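Local coordinates for protein lipopolysaccharide heptosyltransferase 2 (Escherichia coli, PDB 1PSW) that transfers the second heptose from ADP-L-glycero-D-manno-heptose onto heptosyl-Kdo2-lipid A, building the inner core of lipopolysaccharide, at residues M14-S19 with L130-Y135; L155-L160 with P296-K301; I257-C262 with H274-L279. One frame throughout, in Å; residues are numbered along the deposited sequence.

Interaction 1: M14-S19 with L130-Y135; sequences MMMSQS and LMVERY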
loop_
_atom_site.group_PDB
_atom_site.type_symbol
_atom_site.label_atom_id
_atom_site.label_comp_id
_atom_site.label_asym_id
_atom_site.label_seq_id
_atom_site.Cartn_x
_atom_site.Cartn_y
_atom_site.Cartn_z
HETATM N N MSE A 14 3.052 -4.279 -1.883
HETATM C CA MSE A 14 4.100 -3.577 -2.616
HETATM C C MSE A 14 4.638 -2.423 -1.774
HETATM O O MSE A 14 5.841 -2.169 -1.740
HETATM C CB MSE A 14 3.558 -3.032 -3.942
HETATM C CG MSE A 14 4.600 -2.284 -4.783
HETATM SE SE MSE A 14 6.165 -3.372 -5.235
HETATM C CE MSE A 14 5.336 -4.580 -6.488
HETATM N N MSE A 15 3.746 -1.721 -1.093
HETATM C CA MSE A 15 4.170 -0.612 -0.263
HETATM C C MSE A 15 5.086 -1.173 0.836
HETATM O O MSE A 15 6.147 -0.614 1.115
HETATM C CB MSE A 15 2.935 0.082 0.331
HETATM C CG MSE A 15 3.171 1.539 0.794
HETATM SE SE MSE A 15 3.722 2.726 -0.643
HETATM C CE MSE A 15 5.569 3.057 -0.101
HETATM N N MSE A 16 4.684 -2.288 1.448
HETATM C CA MSE A 16 5.491 -2.901 2.500
HETATM C C MSE A 16 6.854 -3.356 1.991
HETATM O O MSE A 16 7.828 -3.321 2.729
HETATM C CB MSE A 16 4.782 -4.122 3.102
HETATM C CG MSE A 16 3.444 -3.836 3.703
HETATM SE SE MSE A 16 3.551 -2.348 4.876
HETATM C CE MSE A 16 4.532 -3.179 6.267
ATOM N N SER A 17 6.919 -3.789 0.735
ATOM C CA SER A 17 8.175 -4.274 0.190
ATOM C C SER A 17 9.220 -3.173 0.117
ATOM O O SER A 17 10.413 -3.455 0.007
ATOM C CB SER A 17 7.969 -4.911 -1.188
ATOM O OG SER A 17 7.632 -3.960 -2.181
ATOM N N GLN A 18 8.795 -1.917 0.202
ATOM C CA GLN A 18 9.771 -0.843 0.165
ATOM C C GLN A 18 10.721 -0.968 1.351
ATOM O O GLN A 18 11.870 -0.555 1.271
ATOM C CB GLN A 18 9.106 0.536 0.206
ATOM C CG GLN A 18 10.104 1.645 -0.102
ATOM C CD GLN A 18 9.574 3.037 0.175
ATOM O OE1 GLN A 18 10.159 4.036 -0.255
ATOM N NE2 GLN A 18 8.467 3.112 0.900
ATOM N N SER A 19 10.244 -1.525 2.461
ATOM C CA SER A 19 11.101 -1.686 3.634
ATOM C C SER A 19 12.288 -2.588 3.331
ATOM O O SER A 19 13.384 -2.374 3.852
ATOM C CB SER A 19 10.317 -2.263 4.811
ATOM O OG SER A 19 9.435 -1.292 5.340
ATOM N N LEU A 130 4.553 -9.312 12.074
ATOM C CA LEU A 130 4.257 -8.272 11.091
ATOM C C LEU A 130 4.811 -8.585 9.709
ATOM O O LEU A 130 5.919 -9.084 9.585
ATOM C CB LEU A 130 4.818 -6.927 11.571
ATOM C CG LEU A 130 4.312 -6.436 12.935
ATOM C CD1 LEU A 130 4.885 -5.055 13.236
ATOM C CD2 LEU A 130 2.796 -6.390 12.921
HETATM N N MSE A 131 4.032 -8.291 8.674
HETATM C CA MSE A 131 4.482 -8.527 7.315
HETATM C C MSE A 131 5.741 -7.726 7.025
HETATM O O MSE A 131 6.633 -8.216 6.342
HETATM C CB MSE A 131 3.407 -8.139 6.294
HETATM C CG MSE A 131 3.979 -7.830 4.906
HETATM SE SE MSE A 131 2.644 -7.557 3.518
HETATM C CE MSE A 131 2.792 -9.235 2.577
ATOM N N VAL A 132 5.822 -6.500 7.543
ATOM C CA VAL A 132 6.997 -5.658 7.299
ATOM C C VAL A 132 8.264 -6.305 7.848
ATOM O O VAL A 132 9.341 -6.195 7.247
ATOM C CB VAL A 132 6.857 -4.244 7.931
ATOM C CG1 VAL A 132 6.863 -4.325 9.463
ATOM C CG2 VAL A 132 7.994 -3.357 7.450
ATOM N N GLU A 133 8.142 -6.975 8.988
ATOM C CA GLU A 133 9.286 -7.649 9.580
ATOM C C GLU A 133 9.697 -8.823 8.689
ATOM O O GLU A 133 10.884 -9.076 8.503
ATOM C CB GLU A 133 8.945 -8.140 10.992
ATOM C CG GLU A 133 8.538 -7.008 11.931
ATOM C CD GLU A 133 7.991 -7.509 13.256
ATOM O OE1 GLU A 133 7.329 -8.571 13.263
ATOM O OE2 GLU A 133 8.202 -6.832 14.285
ATOM N N ARG A 134 8.720 -9.525 8.122
ATOM C CA ARG A 134 9.028 -10.658 7.262
ATOM C C ARG A 134 9.781 -10.251 6.004
ATOM O O ARG A 134 10.663 -10.981 5.544
ATOM C CB ARG A 134 7.751 -11.418 6.891
ATOM C CG ARG A 134 7.062 -12.018 8.108
ATOM C CD ARG A 134 5.824 -12.827 7.755
ATOM N NE ARG A 134 5.084 -13.163 8.966
ATOM C CZ ARG A 134 3.944 -13.847 8.995
ATOM N NH1 ARG A 134 3.399 -14.288 7.867
ATOM N NH2 ARG A 134 3.339 -14.073 10.157
ATOM N N TYR A 135 9.446 -9.097 5.437
ATOM C CA TYR A 135 10.143 -8.631 4.239
ATOM C C TYR A 135 11.553 -8.196 4.595
ATOM O O TYR A 135 12.518 -8.573 3.935
ATOM C CB TYR A 135 9.409 -7.452 3.587
ATOM C CG TYR A 135 8.211 -7.849 2.760
ATOM C CD1 TYR A 135 8.115 -9.122 2.192
ATOM C CD2 TYR A 135 7.187 -6.939 2.507
ATOM C CE1 TYR A 135 7.031 -9.474 1.395
ATOM C CE2 TYR A 135 6.101 -7.283 1.710
ATOM C CZ TYR A 135 6.031 -8.557 1.157
ATOM O OH TYR A 135 4.959 -8.905 0.364
#
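In the N-terminal Rossmann-like half of this GT-B glycosyltransferase, Met-16, Ser-17 and Ser-19 of helix 11-27 pack against Met-131, Val-132 and Tyr-135 of helix 131-137. The short helical segments approach to 8.3 Å between axes at a signed crossing angle of -50°, and 290 Å² is buried between the two segments. Met-16 contributes the largest single share, followed by Tyr-135 and Val-132. Its CG, held beside the backbone N and anti to the carbonyl carbon (chi1 -59°), lies 3.8 Å from SE of Met-131; both residues are selenomethionine, introduced for the experiment. Farther out, the bent chain of Met-16 lies against Val-132, the two side chains crossing at about a right angle; this fit is modelled too tightly for its distance to carry weight. The CD2-CE2 side of the Tyr-135 ring meets the other helix: CE2 is 3.7 Å from CB of Met-16, while CD2 sits 3.6 Å from the backbone N of Ser-17. Beyond them, CG2 of Val-132 comes within 3.3 Å of OG of Ser-19, a hydroxyl that hydrogen-bonds to the carbonyl of Leu-156.

The serine hydroxyls find their partners outside the other segment. OG of Ser-17 donates to O of Met-14 at 2.6 Å, 22° off the carbonyl plane, and also bonds to the hydroxyl of Tyr-21. With no hydrogen bond running between the two segments, the helices are held here by dispersion and shape, and the two serine hydroxyls are satisfied by partners on their own helix or in the 155-160 loop.

Interaction 2: L155-L160 with P296-K301; sequences LLWPQL and PPLSHK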
loop_
_atom_site.group_PDB
_atom_site.type_symbol
_atom_site.label_atom_id
_atom_site.label_comp_id
_atom_site.label_asym_id
_atom_site.label_seq_id
_atom_site.Cartn_x
_atom_site.Cartn_y
_atom_site.Cartn_z
ATOM N N LEU A 155 13.738 -0.052 12.443
ATOM C CA LEU A 155 13.374 -0.664 11.170
ATOM C C LEU A 155 13.105 0.460 10.182
ATOM O O LEU A 155 12.668 1.543 10.572
ATOM C CB LEU A 155 12.114 -1.525 11.308
ATOM C CG LEU A 155 12.142 -2.655 12.336
ATOM C CD1 LEU A 155 10.824 -3.422 12.289
ATOM C CD2 LEU A 155 13.303 -3.583 12.044
ATOM N N LEU A 156 13.377 0.215 8.909
ATOM C CA LEU A 156 13.120 1.228 7.897
ATOM C C LEU A 156 11.727 1.002 7.319
ATOM O O LEU A 156 11.525 0.109 6.499
ATOM C CB LEU A 156 14.175 1.150 6.795
ATOM C CG LEU A 156 15.602 1.301 7.334
ATOM C CD1 LEU A 156 16.586 1.287 6.182
ATOM C CD2 LEU A 156 15.717 2.591 8.128
ATOM N N TRP A 157 10.773 1.814 7.765
ATOM C CA TRP A 157 9.387 1.719 7.322
ATOM C C TRP A 157 9.193 2.294 5.928
ATOM O O TRP A 157 10.020 3.073 5.450
ATOM C CB TRP A 157 8.473 2.493 8.278
ATOM C CG TRP A 157 8.163 1.816 9.578
ATOM C CD1 TRP A 157 8.571 0.575 9.989
ATOM C CD2 TRP A 157 7.317 2.324 10.613
ATOM N NE1 TRP A 157 8.024 0.281 11.214
ATOM C CE2 TRP A 157 7.249 1.339 11.620
ATOM C CE3 TRP A 157 6.602 3.520 10.786
ATOM C CZ2 TRP A 157 6.496 1.507 12.787
ATOM C CZ3 TRP A 157 5.850 3.686 11.949
ATOM C CH2 TRP A 157 5.806 2.685 12.930
ATOM N N PRO A 158 8.097 1.910 5.250
ATOM C CA PRO A 158 7.871 2.460 3.911
ATOM C C PRO A 158 7.789 3.966 4.091
ATOM O O PRO A 158 7.318 4.442 5.124
ATOM C CB PRO A 158 6.528 1.868 3.512
ATOM C CG PRO A 158 6.503 0.554 4.259
ATOM C CD PRO A 158 7.049 0.935 5.607
ATOM N N GLN A 159 8.224 4.709 3.084
ATOM C CA GLN A 159 8.218 6.157 3.183
ATOM C C GLN A 159 8.216 6.756 1.785
ATOM O O GLN A 159 9.007 6.364 0.931
ATOM C CB GLN A 159 9.457 6.597 3.971
ATOM C CG GLN A 159 9.623 8.085 4.173
ATOM C CD GLN A 159 10.711 8.400 5.196
ATOM O OE1 GLN A 159 11.847 7.932 5.078
ATOM N NE2 GLN A 159 10.366 9.199 6.202
ATOM N N LEU A 160 7.301 7.691 1.554
ATOM C CA LEU A 160 7.169 8.357 0.264
ATOM C C LEU A 160 7.197 9.869 0.442
ATOM O O LEU A 160 6.688 10.391 1.430
ATOM C CB LEU A 160 5.852 7.952 -0.408
ATOM C CG LEU A 160 5.663 6.478 -0.789
ATOM C CD1 LEU A 160 4.254 6.241 -1.328
ATOM C CD2 LEU A 160 6.706 6.082 -1.822
ATOM N N PRO A 296 -0.594 -3.525 10.015
ATOM C CA PRO A 296 -1.105 -2.268 10.562
ATOM C C PRO A 296 -0.568 -1.059 9.805
ATOM O O PRO A 296 0.457 -1.138 9.134
ATOM C CB PRO A 296 -0.615 -2.302 12.007
ATOM C CG PRO A 296 0.705 -3.003 11.882
ATOM C CD PRO A 296 0.388 -4.139 10.927
ATOM N N PRO A 297 -1.278 0.075 9.882
ATOM C CA PRO A 297 -0.791 1.266 9.180
ATOM C C PRO A 297 0.455 1.742 9.923
ATOM O O PRO A 297 0.390 2.054 11.112
ATOM C CB PRO A 297 -1.970 2.240 9.281
ATOM C CG PRO A 297 -2.693 1.801 10.521
ATOM C CD PRO A 297 -2.618 0.298 10.451
ATOM N N LEU A 298 1.590 1.768 9.227
ATOM C CA LEU A 298 2.856 2.159 9.843
ATOM C C LEU A 298 3.082 3.663 9.758
ATOM O O LEU A 298 3.742 4.154 8.849
ATOM C CB LEU A 298 4.014 1.412 9.173
ATOM C CG LEU A 298 3.929 -0.120 9.142
ATOM C CD1 LEU A 298 5.079 -0.683 8.314
ATOM C CD2 LEU A 298 3.972 -0.669 10.555
ATOM N N SER A 299 2.522 4.383 10.724
ATOM C CA SER A 299 2.623 5.832 10.791
ATOM C C SER A 299 2.189 6.283 12.171
ATOM O O SER A 299 1.241 5.738 12.738
ATOM C CB SER A 299 1.710 6.475 9.742
ATOM O OG SER A 299 1.727 7.896 9.839
ATOM N N HIS A 300 2.881 7.278 12.709
ATOM C CA HIS A 300 2.534 7.805 14.021
ATOM C C HIS A 300 1.292 8.692 13.958
ATOM O O HIS A 300 0.705 9.005 14.988
ATOM C CB HIS A 300 3.690 8.619 14.596
ATOM C CG HIS A 300 4.876 7.803 14.994
ATOM N ND1 HIS A 300 6.007 8.362 15.554
ATOM C CD2 HIS A 300 5.119 6.470 14.922
ATOM C CE1 HIS A 300 6.889 7.416 15.809
ATOM N NE2 HIS A 300 6.374 6.254 15.435
ATOM N N LYS A 301 0.886 9.078 12.750
ATOM C CA LYS A 301 -0.268 9.954 12.578
ATOM C C LYS A 301 -1.539 9.203 12.219
ATOM O O LYS A 301 -2.553 9.811 11.885
ATOM C CB LYS A 301 0.040 11.022 11.520
ATOM C CG LYS A 301 1.230 11.913 11.880
ATOM C CD LYS A 301 1.277 13.179 11.036
ATOM C CE LYS A 301 2.404 14.093 11.498
ATOM N NZ LYS A 301 2.293 15.478 10.952
HETATM O O HOH W 1 4.778 3.575 6.325
#
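Trp-157 and Leu-298 bring together the 155-160 connection, which runs between the two Rossmann-like halves of the GT-B fold, and the loop ahead of strand 302-306. Leu-298 can be followed outward. Its CB stands over one face of the indole, 3.8 Å from the centroid of the six-membered ring and 17° off the ring normal, a CH-pi contact displaced toward the rim of the indole as a whole. With chi1 at -55°, CG is anti to the carbonyl carbon, and the two methyls fork from it. CD1 leans on CD of Pro-158 at 3.7 Å and reaches CD1 of Trp-157 at 4.1 Å, whereas CD2 lies 4.0 Å from both CE2 and CZ2 of the indole. The leucine thus spans the ring system from its pyrrole side to its benzene side.

CZ3 of Trp-157 also comes 3.6 Å from the backbone N of Ser-299. The imidazole of His-300 stands nearly perpendicular to the six-membered ring, the planes at 87° with centroids 6.0 Å apart, an oblique pairing. An alanine in place of Trp-157 would probably open a gap over Leu-298, leaving its CB without the CH-pi face and CD2 without its aromatic neighbour.

Polar linkage between the loops runs through one water, which donates to O of Pro-158 at 2.9 Å and to O of Leu-298 at 2.8 Å. Two carbonyls that could not bond each other directly are joined in this way. The chemistry is therefore mixed: CH-pi and apolar contact set the leucine against the indole face, and a donating water ties the two backbones beside them.

Interaction 3: I257-C262 with H274-L279; sequences ILIAAC and HVAAAL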
loop_
_atom_site.group_PDB
_atom_site.type_symbol
_atom_site.label_atom_id
_atom_site.label_comp_id
_atom_site.label_asym_id
_atom_site.label_seq_id
_atom_site.Cartn_x
_atom_site.Cartn_y
_atom_site.Cartn_z
ATOM N N ILE A 257 0.371 11.233 -5.155
ATOM C CA ILE A 257 0.475 12.686 -5.107
ATOM C C ILE A 257 -0.778 13.324 -4.493
ATOM O O ILE A 257 -0.679 14.130 -3.579
ATOM C CB ILE A 257 0.712 13.267 -6.532
ATOM C CG1 ILE A 257 2.080 12.805 -7.061
ATOM C CG2 ILE A 257 0.632 14.790 -6.490
ATOM C CD1 ILE A 257 2.262 12.972 -8.564
ATOM N N LEU A 258 -1.950 12.931 -4.982
ATOM C CA LEU A 258 -3.210 13.491 -4.470
ATOM C C LEU A 258 -3.463 13.174 -2.993
ATOM O O LEU A 258 -3.976 14.010 -2.249
ATOM C CB LEU A 258 -4.388 13.015 -5.324
ATOM C CG LEU A 258 -4.399 13.595 -6.747
ATOM C CD1 LEU A 258 -5.493 12.945 -7.587
ATOM C CD2 LEU A 258 -4.601 15.108 -6.689
ATOM N N ILE A 259 -3.134 11.955 -2.587
ATOM C CA ILE A 259 -3.287 11.573 -1.196
ATOM C C ILE A 259 -2.382 12.478 -0.345
ATOM O O ILE A 259 -2.787 12.967 0.713
ATOM C CB ILE A 259 -2.922 10.073 -1.000
ATOM C CG1 ILE A 259 -4.056 9.211 -1.566
ATOM C CG2 ILE A 259 -2.696 9.757 0.496
ATOM C CD1 ILE A 259 -3.753 7.723 -1.629
ATOM N N ALA A 260 -1.170 12.727 -0.825
ATOM C CA ALA A 260 -0.233 13.584 -0.109
ATOM C C ALA A 260 -0.808 14.997 0.046
ATOM O O ALA A 260 -0.529 15.677 1.027
ATOM C CB ALA A 260 1.096 13.641 -0.871
ATOM N N ALA A 261 -1.616 15.433 -0.921
ATOM C CA ALA A 261 -2.206 16.772 -0.885
ATOM C C ALA A 261 -3.407 16.902 0.056
ATOM O O ALA A 261 -3.881 18.003 0.307
ATOM C CB ALA A 261 -2.597 17.201 -2.294
ATOM N N CYS A 262 -3.904 15.777 0.562
ATOM C CA CYS A 262 -5.049 15.782 1.476
ATOM C C CYS A 262 -4.669 16.106 2.906
ATOM O O CYS A 262 -3.616 15.684 3.371
ATOM C CB CYS A 262 -5.735 14.419 1.497
ATOM S SG CYS A 262 -6.557 13.959 -0.060
ATOM N N HIS A 274 -2.001 1.833 3.390
ATOM C CA HIS A 274 -0.544 1.775 3.490
ATOM C C HIS A 274 0.146 2.906 2.745
ATOM O O HIS A 274 1.197 3.389 3.176
ATOM C CB HIS A 274 -0.058 0.414 3.003
ATOM C CG HIS A 274 -0.576 -0.710 3.836
ATOM N ND1 HIS A 274 -0.233 -0.862 5.161
ATOM C CD2 HIS A 274 -1.508 -1.656 3.578
ATOM C CE1 HIS A 274 -0.937 -1.850 5.687
ATOM N NE2 HIS A 274 -1.719 -2.346 4.747
ATOM N N VAL A 275 -0.444 3.328 1.632
ATOM C CA VAL A 275 0.114 4.429 0.864
ATOM C C VAL A 275 0.023 5.712 1.698
ATOM O O VAL A 275 1.009 6.433 1.830
ATOM C CB VAL A 275 -0.631 4.609 -0.483
ATOM C CG1 VAL A 275 -0.130 5.858 -1.199
ATOM C CG2 VAL A 275 -0.408 3.376 -1.366
ATOM N N ALA A 276 -1.152 5.987 2.267
ATOM C CA ALA A 276 -1.343 7.178 3.094
ATOM C C ALA A 276 -0.379 7.165 4.289
ATOM O O ALA A 276 0.198 8.195 4.647
ATOM C CB ALA A 276 -2.796 7.245 3.582
ATOM N N ALA A 277 -0.203 5.993 4.894
ATOM C CA ALA A 277 0.695 5.829 6.038
ATOM C C ALA A 277 2.140 6.160 5.660
ATOM O O ALA A 277 2.860 6.789 6.429
ATOM C CB ALA A 277 0.608 4.391 6.572
ATOM N N ALA A 278 2.557 5.725 4.473
ATOM C CA ALA A 278 3.909 5.973 3.987
ATOM C C ALA A 278 4.130 7.457 3.742
ATOM O O ALA A 278 5.251 7.950 3.863
ATOM C CB ALA A 278 4.145 5.191 2.701
ATOM N N LEU A 279 3.059 8.161 3.394
ATOM C CA LEU A 279 3.124 9.598 3.138
ATOM C C LEU A 279 3.049 10.400 4.433
ATOM O O LEU A 279 3.187 11.622 4.421
ATOM C CB LEU A 279 1.981 10.011 2.206
ATOM C CG LEU A 279 2.159 9.559 0.754
ATOM C CD1 LEU A 279 0.831 9.641 -0.011
ATOM C CD2 LEU A 279 3.219 10.449 0.089
#
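Ile-259 and Ala-260 of helix 252-260 meet Val-275, Ala-276 and Leu-279 of the 274-279 segment, which lies on helix 271-278, in the C-terminal Rossmann-like half of the GT-B fold. The two helices precede and follow strand 264-268 of its parallel sheet, so the contact joins consecutive helices of a beta-alpha-beta succession.

Apolar packing between side chains makes up the first group. Ile-259 points toward the second helix and divides its work between two branches. CG2, anti to the backbone N, lies 3.6 Å from CD1 of Leu-279 and 4.0 Å from CB of Ala-276, and it also packs on CA of that alanine. The other branch is extended (chi2 172°) and carries CD1 to 4.1 Å from CG1 of Val-275. Against both Val-275 and Leu-279 the isoleucine side chain crosses at about a right angle. Leu-279 sets its CG anti to the carbonyl carbon (chi1 -73°), and both its methyls rest against Ala-260, CD2 at 4.0 Å from the alanine CB. Val-256, one turn back on the first helix, also touches Val-275 and Leu-279, and Phe-219 packs on Ile-259.

Hydrogen bonds form the second group, and none links the two segments. Cys-262 N donates to O of Ile-259 at 3.0 Å, and Leu-279 N to O of Val-275 at 3.1 Å. Ala-278 also bonds through its backbone to Leu-160 of the 155-160 connection. The side chains that meet across the seam are all hydrocarbon.

The third group is side chain against backbone, and it has one clear member: CD1 of Leu-279 sits 3.8 Å from the backbone N of Ala-260.

How the interactions relate
Interaction 1 belongs to the N-terminal half of the enzyme and interaction 3 to the C-terminal half, their centres about 17 Å apart; the centre of interaction 2 is about 10 Å from that of interaction 1 and about 11 Å from that of interaction 3. The 155-160 connection touches both: OG of Ser-19 and O of Leu-156 are 2.8 Å apart, a probable hydrogen bond, as are N of Leu-160 and O of Ala-278 at 3.1 Å. Direct packing also spans the halves, CE of Met-15 lying 3.8 Å from CB of Ala-278. As in other GT-B enzymes, substrates probably bind in the cleft between the halves; these contacts involve no ligand atom.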